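Uncharacterized hypothetical protein (Bacteroides uniformis, PDB 4EIU) is of unknown function but belongs to the DUF3823 family, pairing an N-terminal domain of the transthyretin clan with a second beta sandwich. Local coordinates at residues I165-Y171 with V217-A223; P113-F119 with N239-M244; I80-N86 with K148-M152. All blocks are in the same frame, centred on the assembly; numbering follows the deposited sequence.

Contact 1 of 3, residues I165-Y171 with V217-A223; sequences IQFFVSY and VFVRAAA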
# COMPACT_ATOMS: atom_id res chain seq x y z
N ILE A 165 4.91 -13.03 0.88
CA ILE A 165 4.42 -12.68 -0.44
C ILE A 165 3.02 -13.26 -0.59
O ILE A 165 2.77 -14.39 -0.20
CB ILE A 165 5.27 -13.25 -1.59
CG1 ILE A 165 6.62 -12.52 -1.66
CG2 ILE A 165 4.53 -13.14 -2.93
CD1 ILE A 165 7.66 -13.21 -2.53
N GLN A 166 2.12 -12.49 -1.19
CA GLN A 166 0.76 -12.98 -1.47
C GLN A 166 0.60 -13.05 -2.96
O GLN A 166 1.11 -12.17 -3.67
CB GLN A 166 -0.29 -12.01 -0.91
CG GLN A 166 -0.15 -11.72 0.58
CD GLN A 166 -0.38 -12.95 1.41
OE1 GLN A 166 -1.33 -13.70 1.17
NE2 GLN A 166 0.49 -13.17 2.41
N PHE A 167 -0.12 -14.08 -3.41
CA PHE A 167 -0.57 -14.20 -4.78
C PHE A 167 -2.10 -14.20 -4.71
O PHE A 167 -2.73 -15.22 -4.43
CB PHE A 167 0.01 -15.47 -5.37
CG PHE A 167 -0.24 -15.67 -6.83
CD1 PHE A 167 0.01 -14.67 -7.75
CD2 PHE A 167 -0.67 -16.91 -7.30
CE1 PHE A 167 -0.19 -14.89 -9.10
CE2 PHE A 167 -0.87 -17.13 -8.65
CZ PHE A 167 -0.64 -16.11 -9.55
N PHE A 168 -2.68 -13.01 -4.87
CA PHE A 168 -4.11 -12.82 -4.80
C PHE A 168 -4.72 -13.21 -6.14
O PHE A 168 -4.22 -12.83 -7.20
CB PHE A 168 -4.48 -11.38 -4.46
CG PHE A 168 -4.10 -10.95 -3.07
CD1 PHE A 168 -4.62 -11.59 -1.95
CD2 PHE A 168 -3.25 -9.86 -2.87
CE1 PHE A 168 -4.28 -11.17 -0.66
CE2 PHE A 168 -2.90 -9.44 -1.59
CZ PHE A 168 -3.43 -10.08 -0.48
N VAL A 169 -5.78 -14.01 -6.09
CA VAL A 169 -6.51 -14.40 -7.29
C VAL A 169 -7.98 -14.08 -7.07
O VAL A 169 -8.54 -14.34 -6.00
CB VAL A 169 -6.30 -15.90 -7.57
CG1 VAL A 169 -7.13 -16.37 -8.76
CG2 VAL A 169 -4.82 -16.18 -7.81
N SER A 170 -8.61 -13.47 -8.08
CA SER A 170 -10.02 -13.11 -8.00
C SER A 170 -10.65 -13.10 -9.39
O SER A 170 -9.98 -12.83 -10.40
CB SER A 170 -10.14 -11.72 -7.36
OG SER A 170 -11.48 -11.36 -7.09
N TYR A 171 -11.95 -13.40 -9.45
CA TYR A 171 -12.72 -13.14 -10.67
C TYR A 171 -12.77 -11.63 -10.97
O TYR A 171 -12.91 -11.23 -12.13
CB TYR A 171 -14.14 -13.70 -10.57
CG TYR A 171 -14.26 -15.20 -10.75
CD1 TYR A 171 -13.71 -15.83 -11.86
CD2 TYR A 171 -14.98 -15.99 -9.84
CE1 TYR A 171 -13.87 -17.20 -12.07
CE2 TYR A 171 -15.13 -17.36 -10.03
CZ TYR A 171 -14.57 -17.97 -11.15
OH TYR A 171 -14.70 -19.33 -11.37
N VAL A 217 -9.56 -15.05 -14.75
CA VAL A 217 -9.32 -14.55 -13.40
C VAL A 217 -8.28 -13.43 -13.48
O VAL A 217 -7.57 -13.29 -14.48
CB VAL A 217 -8.77 -15.62 -12.42
CG1 VAL A 217 -9.82 -16.68 -12.16
CG2 VAL A 217 -7.49 -16.24 -12.95
N PHE A 218 -8.22 -12.65 -12.42
CA PHE A 218 -7.17 -11.62 -12.28
C PHE A 218 -6.27 -11.98 -11.12
O PHE A 218 -6.77 -12.42 -10.07
CB PHE A 218 -7.80 -10.26 -12.10
CG PHE A 218 -8.64 -9.84 -13.28
CD1 PHE A 218 -9.96 -10.23 -13.38
CD2 PHE A 218 -8.08 -9.09 -14.31
CE1 PHE A 218 -10.73 -9.88 -14.49
CE2 PHE A 218 -8.85 -8.72 -15.41
CZ PHE A 218 -10.17 -9.11 -15.49
N VAL A 219 -4.96 -11.82 -11.33
CA VAL A 219 -3.94 -12.18 -10.33
C VAL A 219 -3.06 -10.99 -10.00
O VAL A 219 -2.87 -10.08 -10.82
CB VAL A 219 -3.04 -13.35 -10.79
CG1 VAL A 219 -3.88 -14.54 -11.23
CG2 VAL A 219 -2.11 -12.91 -11.91
N ARG A 220 -2.51 -10.98 -8.79
CA ARG A 220 -1.73 -9.85 -8.34
C ARG A 220 -0.80 -10.26 -7.20
O ARG A 220 -1.20 -11.06 -6.35
CB ARG A 220 -2.66 -8.76 -7.85
CG ARG A 220 -2.08 -7.37 -7.85
CD ARG A 220 -3.17 -6.39 -7.47
NE ARG A 220 -2.69 -5.02 -7.38
CZ ARG A 220 -3.33 -4.02 -6.77
NH1 ARG A 220 -4.49 -4.20 -6.16
NH2 ARG A 220 -2.77 -2.81 -6.74
N ALA A 221 0.40 -9.70 -7.18
CA ALA A 221 1.38 -9.99 -6.13
C ALA A 221 1.40 -8.87 -5.13
O ALA A 221 1.07 -7.72 -5.45
CB ALA A 221 2.76 -10.23 -6.72
N ALA A 222 1.72 -9.23 -3.89
CA ALA A 222 1.86 -8.28 -2.84
C ALA A 222 2.91 -8.77 -1.87
O ALA A 222 3.13 -9.97 -1.78
CB ALA A 222 0.53 -8.04 -2.11
N ALA A 223 3.59 -7.83 -1.20
CA ALA A 223 4.59 -8.17 -0.15
C ALA A 223 4.61 -7.06 0.90
O ALA A 223 4.21 -5.90 0.65
CB ALA A 223 5.94 -8.40 -0.75

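Contact 2 of 3, residues P113-F119 with N239-M244; sequences PFLNVEF and NYSEPM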
# COMPACT_ATOMS: atom_id res chain seq x y z
N PRO A 113 7.82 4.07 -0.51
CA PRO A 113 7.18 2.80 -0.25
C PRO A 113 8.20 1.82 0.33
O PRO A 113 9.35 1.89 -0.01
CB PRO A 113 6.73 2.31 -1.63
CG PRO A 113 7.61 3.02 -2.60
CD PRO A 113 8.02 4.32 -1.95
N PHE A 114 7.75 0.90 1.17
CA PHE A 114 8.67 -0.03 1.79
C PHE A 114 9.27 -0.99 0.76
O PHE A 114 10.45 -1.32 0.83
CB PHE A 114 7.94 -0.86 2.84
CG PHE A 114 7.30 -0.07 3.94
CD1 PHE A 114 7.95 1.00 4.50
CD2 PHE A 114 6.07 -0.44 4.44
CE1 PHE A 114 7.37 1.71 5.54
CE2 PHE A 114 5.48 0.27 5.47
CZ PHE A 114 6.16 1.33 6.05
N LEU A 115 8.44 -1.46 -0.16
CA LEU A 115 8.78 -2.50 -1.16
C LEU A 115 8.20 -2.17 -2.53
O LEU A 115 7.16 -1.52 -2.64
CB LEU A 115 8.22 -3.86 -0.71
CG LEU A 115 8.67 -4.44 0.65
CD1 LEU A 115 7.91 -5.73 1.03
CD2 LEU A 115 10.18 -4.73 0.67
N ASN A 116 8.91 -2.60 -3.57
CA ASN A 116 8.41 -2.65 -4.90
C ASN A 116 8.18 -4.10 -5.26
O ASN A 116 9.03 -4.96 -4.99
CB ASN A 116 9.41 -2.02 -5.86
CG ASN A 116 9.56 -0.53 -5.64
OD1 ASN A 116 8.61 0.16 -5.31
ND2 ASN A 116 10.76 -0.03 -5.87
N VAL A 117 7.04 -4.37 -5.86
CA VAL A 117 6.62 -5.74 -6.15
C VAL A 117 6.14 -5.82 -7.58
O VAL A 117 5.26 -5.06 -7.96
CB VAL A 117 5.47 -6.19 -5.23
CG1 VAL A 117 5.10 -7.66 -5.51
CG2 VAL A 117 5.80 -5.93 -3.75
N GLU A 118 6.70 -6.73 -8.36
CA GLU A 118 6.32 -6.85 -9.77
C GLU A 118 6.27 -8.30 -10.18
O GLU A 118 6.94 -9.16 -9.59
CB GLU A 118 7.32 -6.11 -10.65
CG GLU A 118 8.74 -6.68 -10.55
CD GLU A 118 9.81 -5.76 -11.10
OE1 GLU A 118 9.64 -5.27 -12.24
OE2 GLU A 118 10.85 -5.57 -10.40
N PHE A 119 5.49 -8.57 -11.22
CA PHE A 119 5.59 -9.86 -11.94
C PHE A 119 6.77 -9.81 -12.90
O PHE A 119 7.10 -8.76 -13.42
CB PHE A 119 4.31 -10.13 -12.71
CG PHE A 119 3.15 -10.49 -11.84
CD1 PHE A 119 3.16 -11.66 -11.08
CD2 PHE A 119 2.02 -9.67 -11.79
CE1 PHE A 119 2.08 -12.02 -10.29
CE2 PHE A 119 0.94 -10.01 -11.00
CZ PHE A 119 0.96 -11.19 -10.25
N ASN A 239 2.66 -3.63 -0.10
CA ASN A 239 2.91 -3.10 -1.44
C ASN A 239 2.49 -4.10 -2.51
O ASN A 239 2.52 -5.30 -2.28
CB ASN A 239 4.37 -2.69 -1.63
CG ASN A 239 4.75 -1.52 -0.72
OD1 ASN A 239 5.46 -1.72 0.25
ND2 ASN A 239 4.25 -0.34 -1.03
N TYR A 240 2.06 -3.57 -3.65
CA TYR A 240 1.37 -4.34 -4.66
C TYR A 240 1.96 -4.18 -6.04
O TYR A 240 2.42 -3.09 -6.39
CB TYR A 240 -0.10 -3.87 -4.76
CG TYR A 240 -1.08 -4.42 -3.73
CD1 TYR A 240 -1.81 -5.57 -3.99
CD2 TYR A 240 -1.35 -3.73 -2.55
CE1 TYR A 240 -2.73 -6.06 -3.08
CE2 TYR A 240 -2.26 -4.23 -1.63
CZ TYR A 240 -2.99 -5.38 -1.95
OH TYR A 240 -3.93 -5.86 -1.04
N SER A 241 1.86 -5.25 -6.83
CA SER A 241 2.11 -5.21 -8.25
C SER A 241 0.90 -4.70 -9.02
O SER A 241 -0.16 -4.43 -8.44
CB SER A 241 2.47 -6.60 -8.75
OG SER A 241 1.31 -7.42 -8.87
N GLU A 242 1.07 -4.57 -10.32
CA GLU A 242 -0.06 -4.39 -11.22
C GLU A 242 -0.80 -5.72 -11.31
O GLU A 242 -0.17 -6.78 -11.18
CB GLU A 242 0.41 -3.97 -12.60
CG GLU A 242 0.88 -2.53 -12.70
CD GLU A 242 1.56 -2.26 -14.03
OE1 GLU A 242 0.89 -2.41 -15.08
OE2 GLU A 242 2.77 -1.96 -14.05
N PRO A 243 -2.14 -5.66 -11.49
CA PRO A 243 -2.87 -6.90 -11.78
C PRO A 243 -2.57 -7.44 -13.18
O PRO A 243 -2.09 -6.70 -14.03
CB PRO A 243 -4.35 -6.49 -11.67
CG PRO A 243 -4.37 -5.03 -11.88
CD PRO A 243 -3.03 -4.49 -11.42
N MSE A 244 -2.82 -8.72 -13.39
CA MSE A 244 -2.72 -9.32 -14.69
C MSE A 244 -3.91 -10.24 -14.91
O MSE A 244 -4.37 -10.91 -13.97
CB MSE A 244 -1.41 -10.09 -14.84
CG MSE A 244 -0.17 -9.21 -14.82
SE MSE A 244 1.40 -10.27 -15.18
CE MSE A 244 1.43 -10.38 -17.11
O HOH W 1 5.00 -2.28 -5.84

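Contact 3 of 3, residues I80-N86 with K148-M152; sequences IPLVREN and KIQPM. With PEG (di(hydroxyethyl)ether), chain L.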
# COMPACT_ATOMS: atom_id res chain seq x y z
N ILE A 80 6.97 4.92 4.42
CA ILE A 80 7.51 5.52 5.62
C ILE A 80 6.51 6.53 6.14
O ILE A 80 6.02 7.37 5.36
CB ILE A 80 8.87 6.22 5.36
CG1 ILE A 80 9.95 5.16 5.10
CG2 ILE A 80 9.28 7.06 6.59
CD1 ILE A 80 11.35 5.72 4.90
N PRO A 81 6.16 6.44 7.41
CA PRO A 81 5.20 7.46 7.92
C PRO A 81 5.65 8.89 7.68
O PRO A 81 6.83 9.23 7.95
CB PRO A 81 5.14 7.17 9.40
CG PRO A 81 5.49 5.72 9.51
CD PRO A 81 6.51 5.46 8.44
N LEU A 82 4.71 9.71 7.20
CA LEU A 82 4.93 11.12 6.94
C LEU A 82 4.77 11.95 8.20
O LEU A 82 5.33 13.03 8.30
CB LEU A 82 3.89 11.61 5.88
CG LEU A 82 4.04 10.94 4.50
CD1 LEU A 82 2.92 11.47 3.58
CD2 LEU A 82 5.45 11.15 3.90
N VAL A 83 3.96 11.47 9.15
CA VAL A 83 3.77 12.14 10.40
C VAL A 83 4.41 11.27 11.47
O VAL A 83 3.93 10.17 11.74
CB VAL A 83 2.29 12.42 10.70
CG1 VAL A 83 2.12 13.22 12.02
CG2 VAL A 83 1.66 13.19 9.53
N ARG A 84 5.49 11.76 12.06
CA ARG A 84 6.32 10.94 12.94
C ARG A 84 6.45 11.53 14.32
O ARG A 84 6.99 12.63 14.47
CB ARG A 84 7.71 10.71 12.35
CG ARG A 84 7.65 10.04 10.99
CD ARG A 84 8.97 9.62 10.50
NE ARG A 84 9.85 10.69 10.05
CZ ARG A 84 9.91 11.18 8.82
NH1 ARG A 84 9.07 10.82 7.86
NH2 ARG A 84 10.84 12.08 8.55
N GLU A 85 5.94 10.79 15.31
CA GLU A 85 6.13 11.10 16.72
C GLU A 85 6.85 9.97 17.45
O GLU A 85 6.83 8.80 17.04
CB GLU A 85 4.82 11.42 17.41
CG GLU A 85 3.92 10.21 17.49
CD GLU A 85 2.62 10.43 18.20
OE1 GLU A 85 2.11 11.57 18.37
OE2 GLU A 85 2.03 9.37 18.52
N ASN A 86 7.50 10.34 18.53
CA ASN A 86 8.32 9.39 19.27
C ASN A 86 7.43 8.65 20.30
O ASN A 86 6.26 8.98 20.43
CB ASN A 86 9.56 10.02 19.88
CG ASN A 86 9.29 10.95 21.04
OD1 ASN A 86 8.23 10.95 21.64
ND2 ASN A 86 10.27 11.79 21.35
N LYS A 148 14.88 7.67 9.31
CA LYS A 148 13.63 8.36 9.59
C LYS A 148 12.83 7.70 10.74
O LYS A 148 12.10 8.38 11.46
CB LYS A 148 12.78 8.49 8.32
CG LYS A 148 13.48 9.37 7.27
CD LYS A 148 12.60 9.70 6.09
CE LYS A 148 13.25 10.78 5.18
NZ LYS A 148 12.35 11.11 4.04
N ILE A 149 12.96 6.39 10.91
CA ILE A 149 12.14 5.66 11.90
C ILE A 149 12.81 5.42 13.25
O ILE A 149 12.14 5.53 14.28
CB ILE A 149 11.58 4.37 11.23
CG1 ILE A 149 10.52 4.81 10.20
CG2 ILE A 149 10.94 3.41 12.26
CD1 ILE A 149 10.18 3.75 9.16
N GLN A 150 14.11 5.09 13.26
CA GLN A 150 14.86 4.91 14.54
C GLN A 150 14.63 6.06 15.54
O GLN A 150 14.38 5.76 16.72
CB GLN A 150 16.33 4.62 14.31
CG GLN A 150 17.18 4.23 15.53
CD GLN A 150 18.59 3.75 15.13
OE1 GLN A 150 19.10 4.10 14.06
NE2 GLN A 150 19.25 2.96 16.01
N PRO A 151 14.57 7.35 15.07
CA PRO A 151 14.40 8.43 16.09
C PRO A 151 13.07 8.42 16.81
O PRO A 151 12.93 9.04 17.84
CB PRO A 151 14.56 9.74 15.26
CG PRO A 151 15.46 9.34 14.12
CD PRO A 151 15.03 7.90 13.77
N MSE A 152 12.10 7.64 16.33
CA MSE A 152 10.85 7.60 17.02
C MSE A 152 10.94 6.77 18.31
O MSE A 152 10.04 6.87 19.17
CB MSE A 152 9.73 7.12 16.12
CG MSE A 152 9.33 8.08 15.05
SE MSE A 152 7.73 7.45 14.21
CE MSE A 152 8.50 6.61 12.82
C1 PEG L . 13.48 14.47 8.59
O1 PEG L . 13.59 14.55 7.16
C2 PEG L . 14.29 13.26 9.04
O2 PEG L . 13.69 12.52 10.13
C3 PEG L . 12.76 13.09 11.05
C4 PEG L . 12.70 12.15 12.28
O4 PEG L . 11.69 11.09 12.17
O HOH W 2 9.33 11.59 5.11
O HOH W 3 11.57 13.37 6.10
O HOH W 4 12.79 11.37 19.91

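Contact 1 of 3, residues I165-Y171 with V217-A223
Strand I165-S170 runs antiparallel to V217-A223, the two segment axes coming within 4.6 Å with N-to-C directions 158° apart. Six backbone hydrogen bonds in three reciprocal pairs join them: Q166 with A222, F168 with R220 and S170 with F218. The shortest, F218 N to S170 O, is 2.7 Å and almost straight at 175°. In between, the non-hydrogen-bonded pairs bring CA-H groups against carbonyls, as at V219 CA and F168 O, 3.2 Å apart.

I165, F167, V169, V219, A221 and A223 share one face. F167 has CG anti to the backbone N (chi1 -174°), which leads the ring past its pairing partner A221 to V219, where CE1 lies 3.7 Å from V219 CB. V169 CG2 sits over the rim of one face of that ring and also meets V219 CG1 at 3.9 Å, the two valines lying side by side. V219 is thus gripped by a ring and a branched chain. F119 and A132 of the opposing sheet close over F167, so this face is the inside of the sandwich.

On the other face, F168 CE2 leans on A222 CB at 3.7 Å, while Q166 CB covers part of the F168 ring. Y171 O lies in the plane of the F218 ring, at its edge, 3.4 Å from CD1. R220 stretches away from the pairing, its guanidinium bonded to the carbonyls of S241, V175 and T27, and S170 OG bonds to A179 O.

These are the two central strands of a four-stranded sheet whose order fits a fibronectin type III-like sandwich. Backbone bonds fix the register, one face supplies apolar core, and on the other a buried arginine finds its acceptors in main-chain carbonyls.

Contact 2 of 3, residues P113-F119 with N239-M244
N239 reaches across to L115, whose N donates to OD1 over 3.0 Å; the bond is bent (138° at the hydrogen) and comes from above the amide's carbonyl plane, not along a lone pair. N239 CB rests against L115 O at 3.2 Å. Further along, V117 CG2 touches N239 O at 3.6 Å, and S241 turns its CA toward V117 O. The edge of the F119 ring faces E242 O, 3.4 Å from CE2, and the selenium of selenomethionine M244 stands obliquely 4.2 Å from the ring centroid, a Met-aromatic contact.

The next shell sets these groups. Water 1 accepts from V117 N at 2.9 Å and lies 2.8 Å from Y240 O, linking backbones that make no direct bond here. S241 OG, lying between its own N and carbonyl carbon (chi1 77°), donates to E242 O at 2.8 Å and is also bonded to A221 N, while N239 ND2 is bonded to P78 O. Replacing N239 with an alanine would probably leave L115 N and P78 O each without this partner and open a gap beside L115.

The segments run nearly parallel, 27° apart, like the first and last strands of a fibronectin type III-like sandwich. In place of a strand ladder, an asparagine side chain and a water supply the polar links, while S241 packs on F119 and keeps its hydroxyl bonds within its own sheet.

Contact 3 of 3, residues I80-N86 with K148-M152
R84 and K148 are tied through one oxygen of a bound di(hydroxyethyl)ether: PEG O4 accepts from R84 NE at 2.8 Å (156° at the hydrogen) and donates to K148 O, also at 2.8 Å. The ether is probably from the crystallisation liquor, so this bridge may stand in for solvent; no direct hydrogen bond joins the two segments.

The R84 chain bends at chi3 (-73°), turning the guanidinium back toward its own segment, where NH1 donates in plane to P81 O at 2.7 Å. That bond, the two to the ether (from NE and NH2) and the waters at its edge hold the group flat beneath K148, whose CB sits over the centre of one face, 3.9 Å above the plane. The lysine chain then runs out extended across the same group. NZ ends 4.9 Å from R84 NH2, and their like charges are probably eased by water 2, which accepts from both R84 NH1 and K148 NZ, and by the hydrogen bond of NZ to Q112.

Selenomethionine M152 crosses R84 at about a right angle, its SE 3.8 Å from R84 CB and its CG and SE also against E85 O. Next to it M152 O meets N86 CA at 3.1 Å, and water 4 bridges N86 ND2 to P151 O. At the other end I149 CD1 packs on P81 CD at 4.1 Å and on I80.

The contact sets the end of helix 142-149 and the 3-10 turn after it against 83-85, an outermost strand of the N-terminal sheet paired there with strand 91-101; Y227 touches I149 and M152.

In the fold
Contacts 1 and 2 are buried and share a sheet: strand 216-225 lies between 162-170 and 239-247, and along the chain contact 1 is nested inside the loop closed by contact 2. They meet directly, R220 NE reaching S241 O and A223 O pairing with N239 N. Contact 1 is a regular backbone ladder, whereas contact 2 joins two sheets of the sandwich with side-chain and water bonds. Contact 3, only partly buried, sits about 30 Å from contact 1, centre to centre, and combines the packing of M152 and the isoleucines with an arginine and a lysine bridged by water and, in this crystal, by an ether. It touches contact 2 where F114 packs on I80.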